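Local coordinates for protein lantibiotic dehydratase (Microbispora corallina, PDB 5EHK) that probably dehydrates serine and threonine residues of the NAI-107 lantibiotic precursor peptide, using glutamyl-tRNA to activate their hydroxyls, at residues A[818-823]-A[902-907]. Numbering follows the deposited sequence.
Sequences PWLYLR and HELGQY
With CG anti to the backbone N (chi1 -177°), Tyr907 projects its ring between those of Tyr821, whose CG is also anti to N, and Trp819, whose CG lies beside N. The three form an aromatic cluster beside the antiparallel strand pair 819-823 and 902-905, in the four-stranded sheet of the C-terminal region. This pair illustrates how side chains extend a contact beyond the backbone bonds. Tyr907 offers opposite edges to two faces in T-shaped stacks: CD2 sits over the centre of the indole, 3.5 Å from Trp819 CD2, while CD1 lies over the face of the Tyr821 ring, displaced toward its rim, 3.5 Å from Tyr821 CE2.

Farther along the strands, Arg823 N and Glu903 O (2.9 Å) bond almost straight, and Glu903 N returns a bond to Arg823 O. Gly905 N meets Tyr821 O nearly along the C=O axis. A water donates to Gly905 O and accepts a weak bond from Tyr821 N. Leu822 and Leu904 lie side by side, CD2 to CD2; Leu822 also packs on Ile886 of helix 875-895, and Leu904 meets Leu904 of the second subunit. Strand 902-905 pairs with that subunit, carrying the sheet across the dimer. Glu903, bent at chi2, also salt-bridges Arg825 through OE2; its OE1 takes Arg823 NH1 at 3.1 Å, in the guanidinium plane.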
ATOM      1  N   PRO A 818      -0.163   5.602 -39.049  1.00 55.47           N
ATOM      2  CA  PRO A 818      -0.732   4.437 -39.744  1.00 56.02           C
ATOM      3  C   PRO A 818      -1.895   3.895 -38.895  1.00 44.80           C
ATOM      4  O   PRO A 818      -2.944   3.513 -39.413  1.00 34.23           O
ATOM      5  CB  PRO A 818       0.432   3.443 -39.790  1.00 41.99           C
ATOM      6  CG  PRO A 818       1.276   3.785 -38.610  1.00 47.15           C
ATOM      7  CD  PRO A 818       1.062   5.269 -38.299  1.00 50.29           C
ATOM      8  N   TRP A 819      -1.689   3.893 -37.581  1.00 41.61           N
ATOM      9  CA  TRP A 819      -2.697   3.474 -36.623  1.00 41.94           C
ATOM     10  C   TRP A 819      -3.364   4.657 -35.889  1.00 42.05           C
ATOM     11  O   TRP A 819      -2.688   5.575 -35.409  1.00 45.86           O
ATOM     12  CB  TRP A 819      -2.064   2.557 -35.571  1.00 43.11           C
ATOM     13  CG  TRP A 819      -0.962   1.644 -36.062  1.00 51.91           C
ATOM     14  CD1 TRP A 819       0.387   1.897 -36.042  1.00 52.29           C
ATOM     15  CD2 TRP A 819      -1.110   0.307 -36.570  1.00 52.86           C
ATOM     16  NE1 TRP A 819       1.080   0.820 -36.547  1.00 54.07           N
ATOM     17  CE2 TRP A 819       0.188  -0.173 -36.871  1.00 54.97           C
ATOM     18  CE3 TRP A 819      -2.212  -0.526 -36.817  1.00 40.26           C
ATOM     19  CZ2 TRP A 819       0.410  -1.453 -37.398  1.00 48.65           C
ATOM     20  CZ3 TRP A 819      -1.992  -1.797 -37.341  1.00 37.07           C
ATOM     21  CH2 TRP A 819      -0.692  -2.244 -37.630  1.00 46.08           C
ATOM     22  N   LEU A 820      -4.689   4.598 -35.790  1.00 29.11           N
ATOM     23  CA  LEU A 820      -5.450   5.364 -34.816  1.00 21.01           C
ATOM     24  C   LEU A 820      -5.766   4.445 -33.623  1.00 21.94           C
ATOM     25  O   LEU A 820      -6.437   3.418 -33.797  1.00 18.99           O
ATOM     26  CB  LEU A 820      -6.736   5.801 -35.479  1.00 18.79           C
ATOM     27  CG  LEU A 820      -7.565   6.912 -34.874  1.00 24.64           C
ATOM     28  CD1 LEU A 820      -6.663   8.091 -34.523  1.00 28.22           C
ATOM     29  CD2 LEU A 820      -8.609   7.326 -35.912  1.00 26.37           C
ATOM     30  N   TYR A 821      -5.250   4.767 -32.432  1.00 18.90           N
ATOM     31  CA  TYR A 821      -5.474   3.924 -31.238  1.00 16.65           C
ATOM     32  C   TYR A 821      -6.212   4.676 -30.121  1.00 21.21           C
ATOM     33  O   TYR A 821      -5.633   5.529 -29.441  1.00 22.65           O
ATOM     34  CB  TYR A 821      -4.146   3.388 -30.732  1.00 17.96           C
ATOM     35  CG  TYR A 821      -4.215   2.101 -29.954  1.00 25.02           C
ATOM     36  CD1 TYR A 821      -5.198   1.145 -30.229  1.00 21.66           C
ATOM     37  CD2 TYR A 821      -3.209   1.765 -29.032  1.00 24.37           C
ATOM     38  CE1 TYR A 821      -5.228  -0.090 -29.545  1.00 20.03           C
ATOM     39  CE2 TYR A 821      -3.222   0.535 -28.356  1.00 18.61           C
ATOM     40  CZ  TYR A 821      -4.232  -0.393 -28.614  1.00 20.37           C
ATOM     41  OH  TYR A 821      -4.259  -1.614 -27.939  1.00 20.15           O
ATOM     42  N   LEU A 822      -7.487   4.347 -29.932  1.00 18.56           N
ATOM     43  CA  LEU A 822      -8.342   5.026 -28.963  1.00 12.01           C
ATOM     44  C   LEU A 822      -8.409   4.325 -27.630  1.00 11.93           C
ATOM     45  O   LEU A 822      -8.555   3.103 -27.573  1.00 12.28           O
ATOM     46  CB  LEU A 822      -9.751   5.085 -29.510  1.00 14.28           C
ATOM     47  CG  LEU A 822      -9.955   6.024 -30.676  1.00 15.63           C
ATOM     48  CD1 LEU A 822     -11.205   5.597 -31.404  1.00 16.01           C
ATOM     49  CD2 LEU A 822     -10.116   7.410 -30.121  1.00 13.46           C
ATOM     50  N   ARG A 823      -8.349   5.102 -26.550  1.00 14.57           N
ATOM     51  CA  ARG A 823      -8.661   4.579 -25.218  1.00 11.81           C
ATOM     52  C   ARG A 823      -9.985   5.095 -24.710  1.00  9.12           C
ATOM     53  O   ARG A 823     -10.158   6.283 -24.487  1.00 10.25           O
ATOM     54  CB  ARG A 823      -7.585   4.947 -24.246  1.00 16.27           C
ATOM     55  CG  ARG A 823      -6.237   4.486 -24.681  1.00 19.50           C
ATOM     56  CD  ARG A 823      -5.308   4.628 -23.502  1.00 30.14           C
ATOM     57  NE  ARG A 823      -3.920   4.478 -23.903  1.00 33.66           N
ATOM     58  CZ  ARG A 823      -2.971   5.313 -23.517  1.00 28.97           C
ATOM     59  NH1 ARG A 823      -3.294   6.359 -22.744  1.00 26.49           N
ATOM     60  NH2 ARG A 823      -1.723   5.110 -23.920  1.00 23.46           N
ATOM     61  N   HIS A 902     -11.890   9.935 -23.394  1.00 10.46           N
ATOM     62  CA  HIS A 902     -11.092   9.194 -24.328  1.00 10.25           C
ATOM     63  C   HIS A 902      -9.754   9.851 -24.506  1.00 15.06           C
ATOM     64  O   HIS A 902      -9.651  11.072 -24.384  1.00 16.29           O
ATOM     65  CB  HIS A 902     -11.796   9.101 -25.668  1.00  9.69           C
ATOM     66  CG  HIS A 902     -12.036  10.417 -26.332  1.00 12.37           C
ATOM     67  ND1 HIS A 902     -13.073  11.252 -25.980  1.00 14.93           N
ATOM     68  CD2 HIS A 902     -11.400  11.025 -27.363  1.00 13.66           C
ATOM     69  CE1 HIS A 902     -13.063  12.323 -26.757  1.00 11.10           C
ATOM     70  NE2 HIS A 902     -12.058  12.209 -27.606  1.00 13.86           N
ATOM     71  N   GLU A 903      -8.734   9.036 -24.792  1.00 15.48           N
ATOM     72  CA  GLU A 903      -7.431   9.528 -25.244  1.00 14.29           C
ATOM     73  C   GLU A 903      -6.968   8.860 -26.529  1.00 13.59           C
ATOM     74  O   GLU A 903      -7.524   7.852 -26.957  1.00 13.89           O
ATOM     75  CB  GLU A 903      -6.360   9.323 -24.184  1.00 16.50           C
ATOM     76  CG  GLU A 903      -6.766   9.701 -22.793  1.00 15.72           C
ATOM     77  CD  GLU A 903      -6.963   8.477 -21.949  1.00 28.17           C
ATOM     78  OE1 GLU A 903      -6.068   7.586 -21.972  1.00 35.20           O
ATOM     79  OE2 GLU A 903      -8.018   8.392 -21.283  1.00 29.59           O
ATOM     80  N   LEU A 904      -5.953   9.442 -27.155  1.00 13.50           N
ATOM     81  CA  LEU A 904      -5.292   8.805 -28.287  1.00 14.30           C
ATOM     82  C   LEU A 904      -3.899   8.375 -27.880  1.00 17.43           C
ATOM     83  O   LEU A 904      -3.104   9.210 -27.469  1.00 19.01           O
ATOM     84  CB  LEU A 904      -5.237   9.780 -29.447  1.00 13.99           C
ATOM     85  CG  LEU A 904      -6.676   9.946 -29.934  1.00 18.15           C
ATOM     86  CD1 LEU A 904      -6.894  11.223 -30.718  1.00 24.24           C
ATOM     87  CD2 LEU A 904      -7.026   8.742 -30.764  1.00 17.71           C
ATOM     88  N   GLY A 905      -3.595   7.081 -27.969  1.00 18.12           N
ATOM     89  CA  GLY A 905      -2.288   6.601 -27.541  1.00 15.81           C
ATOM     90  C   GLY A 905      -1.521   5.911 -28.652  1.00 17.08           C
ATOM     91  O   GLY A 905      -2.095   5.601 -29.690  1.00 20.30           O
ATOM     92  N   GLN A 906      -0.241   5.622 -28.422  1.00 15.86           N
ATOM     93  CA  GLN A 906       0.597   4.980 -29.442  1.00 11.41           C
ATOM     94  C   GLN A 906       0.328   3.503 -29.526  1.00 15.14           C
ATOM     95  O   GLN A 906       0.098   2.858 -28.512  1.00 19.53           O
ATOM     96  CB  GLN A 906       2.066   5.191 -29.126  1.00 15.97           C
ATOM     97  CG  GLN A 906       2.578   6.599 -29.363  1.00 16.33           C
ATOM     98  CD  GLN A 906       3.940   6.801 -28.741  1.00 15.98           C
ATOM     99  OE1 GLN A 906       4.034   7.006 -27.540  1.00 13.28           O
ATOM    100  NE2 GLN A 906       4.999   6.749 -29.550  1.00 15.59           N
ATOM    101  N   TYR A 907       0.337   2.948 -30.735  1.00 23.50           N
ATOM    102  CA  TYR A 907       0.167   1.503 -30.864  1.00 22.52           C
ATOM    103  C   TYR A 907       1.509   0.798 -31.128  1.00 23.41           C
ATOM    104  O   TYR A 907       2.127   0.992 -32.168  1.00 24.60           O
ATOM    105  CB  TYR A 907      -0.850   1.199 -31.957  1.00 22.98           C
ATOM    106  CG  TYR A 907      -1.125  -0.268 -32.108  1.00 27.89           C
ATOM    107  CD1 TYR A 907      -1.535  -1.034 -31.022  1.00 22.92           C
ATOM    108  CD2 TYR A 907      -0.929  -0.902 -33.327  1.00 28.87           C
ATOM    109  CE1 TYR A 907      -1.774  -2.378 -31.156  1.00 23.77           C
ATOM    110  CE2 TYR A 907      -1.163  -2.243 -33.470  1.00 27.35           C
ATOM    111  CZ  TYR A 907      -1.584  -2.977 -32.387  1.00 27.86           C
ATOM    112  OH  TYR A 907      -1.799  -4.325 -32.553  1.00 33.22           O
TER
HETATM  113  O   HOH W   1      -2.681   6.845 -31.830  1.00 22.95           O